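Local coordinates for protein endoglucanase (PDB 3X17) that hydrolyses internal beta-1,4-glucosidic bonds of cellulose, as an endoglucanase of glycoside hydrolase family 9 that carries an N-terminal Ig-like domain, at residues Asp118-Ala123 with Gln203-Gly208; Lys196-Tyr201 with Gly218-Leu223; Gln306-Leu311 with Ala354-Tyr359. One frame throughout, in Å; residues are numbered along the deposited sequence.

Contact 1 of 3, residues Asp118-Ala123 with Gln203-Gly208; sequences DVLYAA and QAFADG. With CA (calcium ion), chain D.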
loop_
_atom_site.group_PDB
_atom_site.type_symbol
_atom_site.label_atom_id
_atom_site.label_comp_id
_atom_site.label_asym_id
_atom_site.label_seq_id
_atom_site.Cartn_x
_atom_site.Cartn_y
_atom_site.Cartn_z
ATOM N N ASP A 118 -6.783 -1.148 -15.162
ATOM C CA ASP A 118 -6.673 -2.562 -14.861
ATOM C C ASP A 118 -5.801 -2.810 -13.637
ATOM O O ASP A 118 -6.059 -3.741 -12.888
ATOM C CB ASP A 118 -6.115 -3.326 -16.064
ATOM C CG ASP A 118 -7.003 -3.197 -17.287
ATOM O OD1 ASP A 118 -8.225 -3.442 -17.168
ATOM O OD2 ASP A 118 -6.511 -2.676 -18.297
ATOM N N VAL A 119 -4.732 -2.035 -13.490
ATOM C CA VAL A 119 -3.892 -2.135 -12.285
ATOM C C VAL A 119 -4.728 -1.808 -11.033
ATOM O O VAL A 119 -4.754 -2.581 -10.077
ATOM C CB VAL A 119 -2.678 -1.177 -12.339
ATOM C CG1 VAL A 119 -1.974 -1.135 -11.002
ATOM C CG2 VAL A 119 -1.726 -1.595 -13.415
ATOM N N LEU A 120 -5.353 -0.636 -11.032
ATOM C CA LEU A 120 -6.293 -0.237 -9.971
ATOM C C LEU A 120 -7.312 -1.336 -9.639
ATOM O O LEU A 120 -7.523 -1.661 -8.472
ATOM C CB LEU A 120 -7.040 1.039 -10.361
ATOM C CG LEU A 120 -8.019 1.606 -9.338
ATOM C CD1 LEU A 120 -7.321 1.855 -7.984
ATOM C CD2 LEU A 120 -8.692 2.908 -9.867
ATOM N N TYR A 121 -7.960 -1.878 -10.670
ATOM C CA TYR A 121 -8.927 -2.969 -10.511
ATOM C C TYR A 121 -8.325 -4.129 -9.711
ATOM O O TYR A 121 -8.921 -4.626 -8.769
ATOM C CB TYR A 121 -9.371 -3.473 -11.894
ATOM C CG TYR A 121 -10.330 -4.646 -11.868
ATOM C CD1 TYR A 121 -11.692 -4.454 -11.669
ATOM C CD2 TYR A 121 -9.885 -5.946 -12.107
ATOM C CE1 TYR A 121 -12.580 -5.538 -11.639
ATOM C CE2 TYR A 121 -10.771 -7.044 -12.121
ATOM C CZ TYR A 121 -12.118 -6.821 -11.902
ATOM O OH TYR A 121 -13.001 -7.878 -11.897
ATOM N N ALA A 122 -7.164 -4.600 -10.143
ATOM C CA ALA A 122 -6.623 -5.818 -9.592
ATOM C C ALA A 122 -6.254 -5.542 -8.128
ATOM O O ALA A 122 -6.480 -6.375 -7.241
ATOM C CB ALA A 122 -5.368 -6.243 -10.394
ATOM N N ALA A 123 -5.621 -4.397 -7.898
ATOM C CA ALA A 123 -5.124 -4.072 -6.571
ATOM C C ALA A 123 -6.263 -3.886 -5.613
ATOM O O ALA A 123 -6.155 -4.282 -4.475
ATOM C CB ALA A 123 -4.266 -2.807 -6.606
ATOM N N GLN A 203 -13.547 9.806 -9.593
ATOM C CA GLN A 203 -13.895 9.479 -10.977
ATOM C C GLN A 203 -13.220 8.169 -11.434
ATOM O O GLN A 203 -13.700 7.506 -12.363
ATOM C CB GLN A 203 -13.594 10.658 -11.937
ATOM C CG GLN A 203 -12.112 11.064 -12.044
ATOM C CD GLN A 203 -11.562 11.774 -10.784
ATOM O OE1 GLN A 203 -12.218 11.837 -9.747
ATOM N NE2 GLN A 203 -10.360 12.329 -10.897
ATOM N N ALA A 204 -12.214 7.712 -10.682
ATOM C CA ALA A 204 -11.657 6.377 -10.944
ATOM C C ALA A 204 -12.474 5.223 -10.335
ATOM O O ALA A 204 -12.252 4.066 -10.650
ATOM C CB ALA A 204 -10.203 6.302 -10.529
ATOM N N PHE A 205 -13.510 5.541 -9.575
ATOM C CA PHE A 205 -14.173 4.520 -8.758
ATOM C C PHE A 205 -15.698 4.525 -8.943
ATOM O O PHE A 205 -16.388 5.382 -8.383
ATOM C CB PHE A 205 -13.871 4.775 -7.278
ATOM C CG PHE A 205 -12.441 4.562 -6.896
ATOM C CD1 PHE A 205 -11.933 3.286 -6.746
ATOM C CD2 PHE A 205 -11.637 5.643 -6.565
ATOM C CE1 PHE A 205 -10.611 3.087 -6.327
ATOM C CE2 PHE A 205 -10.325 5.455 -6.158
ATOM C CZ PHE A 205 -9.835 4.179 -5.987
ATOM N N ALA A 206 -16.239 3.486 -9.562
ATOM C CA ALA A 206 -17.679 3.416 -9.763
ATOM C C ALA A 206 -18.368 2.298 -8.973
ATOM O O ALA A 206 -17.755 1.288 -8.637
ATOM C CB ALA A 206 -18.005 3.311 -11.281
ATOM N N ASP A 207 -19.673 2.446 -8.765
ATOM C CA ASP A 207 -20.525 1.297 -8.457
ATOM C C ASP A 207 -20.310 0.230 -9.525
ATOM O O ASP A 207 -20.217 0.547 -10.719
ATOM C CB ASP A 207 -22.001 1.723 -8.387
ATOM C CG ASP A 207 -22.902 0.625 -7.848
ATOM O OD1 ASP A 207 -22.398 -0.362 -7.280
ATOM O OD2 ASP A 207 -24.133 0.732 -8.018
ATOM N N GLY A 208 -20.124 -1.011 -9.076
ATOM C CA GLY A 208 -19.983 -2.167 -9.960
ATOM C C GLY A 208 -18.582 -2.341 -10.495
ATOM O O GLY A 208 -18.273 -3.362 -11.094
HETATM CA CA CA D . -21.451 -0.923 -5.036
#
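Ala204 and then Phe205 meet Leu120, the residue of helix 115-130 that reaches over to this loop. The CB of Ala204 points to the helix and lies 3.8 Å from Leu120 CD2. That methyl also rests against the loop backbone, with Leu120 CD2 3.8 Å from Ala204 O. Leu120 gets there because its CG stands anti to the backbone N (chi1 -178°), which carries both methyls off the helix.

Phe205 comes next. Its CE1 corner takes both branches of the leucine. Leu120 CD1 sits 3.9 Å from Phe205 CE1, while CD2 lies over one ring face. The two side chains cross at about a right angle. Phe205 also packs on Ala197 and Tyr198 of helix 184-200, and Leu120 touches Val550 of helix 543-558. With an alanine here in place of the leucine, both methyls are gone, which would probably open a gap between helix and loop and leave the CE1 corner of Phe205 without its cover.

Beyond Ala206 the loop turns to metal. Asp207 OD1 binds the calcium ion at 2.5 Å, in a site completed by Glu214, Asn217, Val219, Asp221 and Asp224. Its OD2 accepts a hydrogen bond from Gly218 N. Gly208 N is hydrogen-bonded to Asp221 OD1.

The contact seats this calcium-binding loop against helix 115-130 in the family 9 catalytic region, an (alpha/alpha)6 barrel. Further along the loop, His211 ND1 adds a polar link to Tyr121 OH. Between 118-123 and 203-208 the contact is apolar throughout; the metal bond and the hydrogen bonds of Asp207 and Gly208 lie at the calcium site.

Contact 2 of 3, residues Lys196-Tyr201 with Gly218-Leu223; sequences KAYELY and GVPDIL. With CA (calcium ion), chain D.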
loop_
_atom_site.group_PDB
_atom_site.type_symbol
_atom_site.label_atom_id
_atom_site.label_comp_id
_atom_site.label_asym_id
_atom_site.label_seq_id
_atom_site.Cartn_x
_atom_site.Cartn_y
_atom_site.Cartn_z
ATOM N N LYS A 196 -9.010 7.734 1.133
ATOM C CA LYS A 196 -8.369 8.940 0.609
ATOM C C LYS A 196 -8.200 8.835 -0.894
ATOM O O LYS A 196 -8.287 9.834 -1.598
ATOM C CB LYS A 196 -6.997 9.107 1.276
ATOM C CG LYS A 196 -6.457 10.501 1.249
ATOM C CD LYS A 196 -7.426 11.494 1.892
ATOM C CE LYS A 196 -7.165 12.885 1.307
ATOM N NZ LYS A 196 -8.277 13.817 1.680
ATOM N N ALA A 197 -7.832 7.642 -1.372
ATOM C CA ALA A 197 -7.823 7.374 -2.800
ATOM C C ALA A 197 -9.173 7.755 -3.417
ATOM O O ALA A 197 -9.222 8.348 -4.498
ATOM C CB ALA A 197 -7.524 5.906 -3.075
ATOM N N TYR A 198 -10.252 7.290 -2.803
ATOM C CA TYR A 198 -11.552 7.553 -3.356
ATOM C C TYR A 198 -11.881 9.034 -3.288
ATOM O O TYR A 198 -12.336 9.611 -4.258
ATOM C CB TYR A 198 -12.662 6.752 -2.681
ATOM C CG TYR A 198 -14.034 7.234 -3.144
ATOM C CD1 TYR A 198 -14.566 6.808 -4.372
ATOM C CD2 TYR A 198 -14.702 8.242 -2.454
ATOM C CE1 TYR A 198 -15.792 7.282 -4.825
ATOM C CE2 TYR A 198 -15.900 8.772 -2.936
ATOM C CZ TYR A 198 -16.429 8.291 -4.116
ATOM O OH TYR A 198 -17.605 8.798 -4.561
ATOM N N GLU A 199 -11.599 9.654 -2.152
ATOM C CA GLU A 199 -11.891 11.067 -1.941
ATOM C C GLU A 199 -11.200 11.973 -2.967
ATOM O O GLU A 199 -11.785 12.920 -3.454
ATOM C CB GLU A 199 -11.449 11.481 -0.531
ATOM C CG GLU A 199 -11.939 12.862 -0.112
ATOM C CD GLU A 199 -11.804 13.076 1.374
ATOM O OE1 GLU A 199 -10.736 12.734 1.941
ATOM O OE2 GLU A 199 -12.756 13.613 1.982
ATOM N N LEU A 200 -9.930 11.712 -3.232
ATOM C CA LEU A 200 -9.163 12.507 -4.180
ATOM C C LEU A 200 -9.441 12.116 -5.631
ATOM O O LEU A 200 -9.443 12.974 -6.492
ATOM C CB LEU A 200 -7.649 12.430 -3.877
ATOM C CG LEU A 200 -7.238 13.278 -2.673
ATOM C CD1 LEU A 200 -5.761 13.029 -2.289
ATOM C CD2 LEU A 200 -7.543 14.796 -2.944
ATOM N N TYR A 201 -9.788 10.860 -5.884
ATOM C CA TYR A 201 -9.979 10.404 -7.265
ATOM C C TYR A 201 -11.298 9.664 -7.494
ATOM O O TYR A 201 -11.304 8.552 -8.015
ATOM C CB TYR A 201 -8.798 9.520 -7.684
ATOM C CG TYR A 201 -7.438 10.118 -7.331
ATOM C CD1 TYR A 201 -6.981 11.264 -7.957
ATOM C CD2 TYR A 201 -6.629 9.538 -6.363
ATOM C CE1 TYR A 201 -5.753 11.821 -7.626
ATOM C CE2 TYR A 201 -5.393 10.059 -6.050
ATOM C CZ TYR A 201 -4.962 11.205 -6.667
ATOM O OH TYR A 201 -3.731 11.723 -6.355
ATOM N N GLY A 218 -25.531 1.008 -5.739
ATOM C CA GLY A 218 -25.531 2.467 -5.850
ATOM C C GLY A 218 -24.373 3.169 -5.145
ATOM O O GLY A 218 -24.324 4.401 -5.109
ATOM N N VAL A 219 -23.447 2.388 -4.586
ATOM C CA VAL A 219 -22.296 2.932 -3.852
ATOM C C VAL A 219 -20.987 2.477 -4.555
ATOM O O VAL A 219 -20.833 1.307 -4.905
ATOM C CB VAL A 219 -22.329 2.453 -2.372
ATOM C CG1 VAL A 219 -21.166 3.017 -1.563
ATOM C CG2 VAL A 219 -23.699 2.791 -1.693
ATOM N N PRO A 220 -20.025 3.395 -4.737
ATOM C CA PRO A 220 -18.767 2.947 -5.339
ATOM C C PRO A 220 -18.216 1.728 -4.618
ATOM O O PRO A 220 -18.203 1.706 -3.390
ATOM C CB PRO A 220 -17.844 4.153 -5.133
ATOM C CG PRO A 220 -18.827 5.333 -5.140
ATOM C CD PRO A 220 -19.949 4.791 -4.290
ATOM N N ASP A 221 -17.818 0.712 -5.374
ATOM C CA ASP A 221 -17.419 -0.573 -4.822
ATOM C C ASP A 221 -16.249 -0.421 -3.856
ATOM O O ASP A 221 -16.154 -1.158 -2.892
ATOM C CB ASP A 221 -17.035 -1.546 -5.949
ATOM C CG ASP A 221 -18.246 -2.148 -6.622
ATOM O OD1 ASP A 221 -19.364 -1.752 -6.252
ATOM O OD2 ASP A 221 -18.083 -2.967 -7.544
ATOM N N ILE A 222 -15.326 0.488 -4.150
ATOM C CA ILE A 222 -14.175 0.703 -3.261
ATOM C C ILE A 222 -14.684 1.069 -1.869
ATOM O O ILE A 222 -14.134 0.616 -0.873
ATOM C CB ILE A 222 -13.199 1.813 -3.772
ATOM C CG1 ILE A 222 -11.913 1.866 -2.900
ATOM C CG2 ILE A 222 -13.868 3.167 -3.715
ATOM C CD1 ILE A 222 -11.085 0.588 -2.923
ATOM N N LEU A 223 -15.821 1.768 -1.801
ATOM C CA LEU A 223 -16.437 2.114 -0.507
ATOM C C LEU A 223 -17.155 0.935 0.150
ATOM O O LEU A 223 -17.061 0.750 1.350
ATOM C CB LEU A 223 -17.394 3.311 -0.634
ATOM C CG LEU A 223 -16.736 4.612 -1.119
ATOM C CD1 LEU A 223 -17.719 5.765 -1.067
ATOM C CD2 LEU A 223 -15.476 4.911 -0.321
HETATM CA CA CA D . -21.451 -0.923 -5.036
#
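This is a buried apolar contact in which Tyr198, near the C-terminal end of helix 184-200, packs on the first residues of helix 221-235. Three side chains gather round its ring. Leu223 CD1 lies over one face, 4.1 Å from the ring centroid and 15° off the normal, a CH-pi contact. Its other methyl, Leu223 CD2, is 3.9 Å from Tyr198 CG. Ile222 CG2 meets the CB side of the ring, 3.8 Å from Tyr198 CD1. At the far end, Pro220 CG lies 3.6 Å from Tyr198 CE1 and also touches the phenol oxygen. The ring can span all three because its CG is anti to the backbone N (chi1 171°), so the tyrosine extends across to the other segment.

Pro220 holds the N-cap position, and Leu223 N bonds back to Pro220 O in the first turn. Elsewhere on the first helix, Lys196 NZ and Glu199 OE1 form a salt bridge of 2.7 Å. Each has a second partner: Asp386 for the lysine, Arg287 for the glutamate.

Val219 O binds the calcium ion at 2.3 Å, and Asp221 OD1 binds it too. The helix start that receives Tyr198 is thus also part of a metal site. The pairing joins two helices consecutive in the chain, probably part of the (alpha/alpha)6 barrel of family 9, with a calcium-binding loop between them.

Contact 3 of 3, residues Gln306-Leu311 with Ala354-Tyr359; sequences QAWRFL and AEYHDY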
loop_
_atom_site.group_PDB
_atom_site.type_symbol
_atom_site.label_atom_id
_atom_site.label_comp_id
_atom_site.label_asym_id
_atom_site.label_seq_id
_atom_site.Cartn_x
_atom_site.Cartn_y
_atom_site.Cartn_z
ATOM N N GLN A 306 -16.903 7.786 20.517
ATOM C CA GLN A 306 -16.851 7.005 21.752
ATOM C C GLN A 306 -15.395 6.597 22.020
ATOM O O GLN A 306 -14.906 6.704 23.133
ATOM C CB GLN A 306 -17.769 5.774 21.607
ATOM C CG GLN A 306 -17.846 4.842 22.817
ATOM C CD GLN A 306 -18.233 5.574 24.095
ATOM O OE1 GLN A 306 -19.213 6.326 24.123
ATOM N NE2 GLN A 306 -17.417 5.419 25.141
ATOM N N ALA A 307 -14.702 6.176 20.972
ATOM C CA ALA A 307 -13.271 5.957 21.017
ATOM C C ALA A 307 -12.478 7.176 21.502
ATOM O O ALA A 307 -11.541 7.043 22.277
ATOM C CB ALA A 307 -12.775 5.524 19.653
ATOM N N TRP A 308 -12.809 8.360 21.008
ATOM C CA TRP A 308 -12.143 9.542 21.512
ATOM C C TRP A 308 -12.462 9.796 22.996
ATOM O O TRP A 308 -11.622 10.310 23.719
ATOM C CB TRP A 308 -12.483 10.787 20.696
ATOM C CG TRP A 308 -11.667 11.968 21.150
ATOM C CD1 TRP A 308 -12.033 12.927 22.046
ATOM C CD2 TRP A 308 -10.303 12.231 20.812
ATOM N NE1 TRP A 308 -11.006 13.802 22.241
ATOM C CE2 TRP A 308 -9.921 13.390 21.510
ATOM C CE3 TRP A 308 -9.388 11.633 19.927
ATOM C CZ2 TRP A 308 -8.656 13.971 21.364
ATOM C CZ3 TRP A 308 -8.121 12.202 19.790
ATOM C CH2 TRP A 308 -7.760 13.341 20.529
ATOM N N ARG A 309 -13.671 9.462 23.446
ATOM C CA ARG A 309 -14.000 9.617 24.871
ATOM C C ARG A 309 -13.082 8.731 25.715
ATOM O O ARG A 309 -12.472 9.177 26.697
ATOM C CB ARG A 309 -15.450 9.232 25.134
ATOM C CG ARG A 309 -16.402 10.407 25.163
ATOM C CD ARG A 309 -17.851 9.945 25.033
ATOM N NE ARG A 309 -18.435 10.613 23.875
ATOM C CZ ARG A 309 -19.201 10.035 22.960
ATOM N NH1 ARG A 309 -19.616 8.788 23.113
ATOM N NH2 ARG A 309 -19.635 10.757 21.935
ATOM N N PHE A 310 -12.907 7.495 25.265
ATOM C CA PHE A 310 -11.922 6.622 25.886
ATOM C C PHE A 310 -10.519 7.227 25.906
ATOM O O PHE A 310 -9.867 7.215 26.942
ATOM C CB PHE A 310 -11.889 5.241 25.238
ATOM C CG PHE A 310 -10.972 4.289 25.935
ATOM C CD1 PHE A 310 -11.418 3.556 27.040
ATOM C CD2 PHE A 310 -9.645 4.175 25.544
ATOM C CE1 PHE A 310 -10.549 2.722 27.731
ATOM C CE2 PHE A 310 -8.783 3.308 26.204
ATOM C CZ PHE A 310 -9.232 2.598 27.320
ATOM N N LEU A 311 -10.021 7.675 24.752
ATOM C CA LEU A 311 -8.677 8.273 24.697
ATOM C C LEU A 311 -8.486 9.498 25.602
ATOM O O LEU A 311 -7.408 9.711 26.129
ATOM C CB LEU A 311 -8.279 8.645 23.266
ATOM C CG LEU A 311 -8.132 7.481 22.295
ATOM C CD1 LEU A 311 -8.292 8.001 20.878
ATOM C CD2 LEU A 311 -6.755 6.815 22.521
ATOM N N ALA A 354 -14.643 22.262 18.811
ATOM C CA ALA A 354 -13.475 22.772 19.507
ATOM C C ALA A 354 -12.692 21.700 20.273
ATOM O O ALA A 354 -11.442 21.744 20.324
ATOM C CB ALA A 354 -13.875 23.925 20.452
ATOM N N GLU A 355 -13.406 20.749 20.881
ATOM C CA GLU A 355 -12.713 19.760 21.708
ATOM C C GLU A 355 -11.606 19.053 20.934
ATOM O O GLU A 355 -10.537 18.801 21.490
ATOM C CB GLU A 355 -13.676 18.750 22.339
ATOM C CG GLU A 355 -14.389 17.800 21.352
ATOM C CD GLU A 355 -15.341 16.846 22.061
ATOM O OE1 GLU A 355 -14.960 16.295 23.110
ATOM O OE2 GLU A 355 -16.482 16.668 21.597
ATOM N N TYR A 356 -11.855 18.760 19.652
ATOM C CA TYR A 356 -10.869 18.102 18.800
ATOM C C TYR A 356 -9.737 19.048 18.366
ATOM O O TYR A 356 -8.562 18.686 18.426
ATOM C CB TYR A 356 -11.541 17.428 17.584
ATOM C CG TYR A 356 -12.692 16.532 17.974
ATOM C CD1 TYR A 356 -12.501 15.484 18.871
ATOM C CD2 TYR A 356 -13.989 16.844 17.610
ATOM C CE1 TYR A 356 -13.547 14.697 19.284
ATOM C CE2 TYR A 356 -15.061 16.070 18.055
ATOM C CZ TYR A 356 -14.827 15.007 18.884
ATOM O OH TYR A 356 -15.864 14.232 19.318
ATOM N N HIS A 357 -10.079 20.276 17.977
ATOM C CA HIS A 357 -9.035 21.250 17.588
ATOM C C HIS A 357 -8.144 21.674 18.766
ATOM O O HIS A 357 -6.943 21.874 18.597
ATOM C CB HIS A 357 -9.616 22.472 16.863
ATOM C CG HIS A 357 -8.568 23.351 16.261
ATOM N ND1 HIS A 357 -8.161 23.227 14.949
ATOM C CD2 HIS A 357 -7.725 24.246 16.832
ATOM C CE1 HIS A 357 -7.132 24.023 14.730
ATOM N NE2 HIS A 357 -6.852 24.659 15.854
ATOM N N ASP A 358 -8.730 21.757 19.959
ATOM C CA ASP A 358 -7.961 21.982 21.187
ATOM C C ASP A 358 -6.821 20.981 21.318
ATOM O O ASP A 358 -5.685 21.355 21.645
ATOM C CB ASP A 358 -8.856 21.912 22.440
ATOM C CG ASP A 358 -9.761 23.143 22.601
ATOM O OD1 ASP A 358 -9.565 24.141 21.886
ATOM O OD2 ASP A 358 -10.729 23.088 23.397
ATOM N N TYR A 359 -7.110 19.702 21.068
ATOM C CA TYR A 359 -6.062 18.702 21.196
ATOM C C TYR A 359 -4.952 19.025 20.210
ATOM O O TYR A 359 -3.765 19.026 20.556
ATOM C CB TYR A 359 -6.594 17.278 20.976
ATOM C CG TYR A 359 -5.534 16.204 21.175
ATOM C CD1 TYR A 359 -4.731 15.811 20.130
ATOM C CD2 TYR A 359 -5.308 15.632 22.430
ATOM C CE1 TYR A 359 -3.766 14.862 20.275
ATOM C CE2 TYR A 359 -4.302 14.699 22.598
ATOM C CZ TYR A 359 -3.559 14.301 21.498
ATOM O OH TYR A 359 -2.573 13.354 21.605
#
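Trp308 fits between Tyr356 and Tyr359, and the three rings form an aromatic cluster. Tyr356 brings its edge to one face of the indole. Its CE1 lies 3.6 Å from Trp308 CD1, and its ring makes a T-shaped pair with the five-membered ring, planes at 77°. On the six-membered ring the roles reverse. Here the indole gives its edge to the face of Tyr359, again T-shaped, with planes at 88°. Trp308 CH2 stands 3.7 Å from Tyr359 CG. The indole is therefore a face for one tyrosine and an edge for the other, which probably restrains its tilt.

A torsion explains the reach. In Trp308 CG is anti to the backbone N (chi1 -174°), and the indole extends to the other helix.

In the next shell, Glu355 CG covers the centre of one face of Tyr356, 3.6 Å above the ring plane.

Further out, helix 337-351 packs beside both tyrosines: Leu347, Trp348 and Thr351 touch Tyr356, and Arg340 touches Tyr359. Arg340 NH1 also bonds to Leu311 O, so it bridges the two sides. Away from the cluster, Gln306 NE2 bonds to Asp240 O, a separate tie of helix 294-312 to a loop.

The contact joins helices 294-312 and 354-366 of the helical family 9 region, with helix 337-351 alongside. Leu311 packs on Thr272, Thr275 and Ala276. Helix 294-312 thus packs on helix 272-288 through Ala307 and Leu311 and on helix 354-366 through Trp308.

All three contacts lie in the glycoside hydrolase family 9 region. Followed from the N terminus, contact 1 opens on helix 115-130. Before it closes at 203-208, contact 2 opens on the end of helix 184-200. Contact 2 then closes at 218-223, so the two cross. They touch directly and share one calcium ion, which ties the 203-208 loop to the start of helix 221-235. Contact 3 opens only later, on helix 294-312, and closes on helix 354-366. It is in series with the others and touches neither, its nearest atoms about 16 Å from those of contact 2.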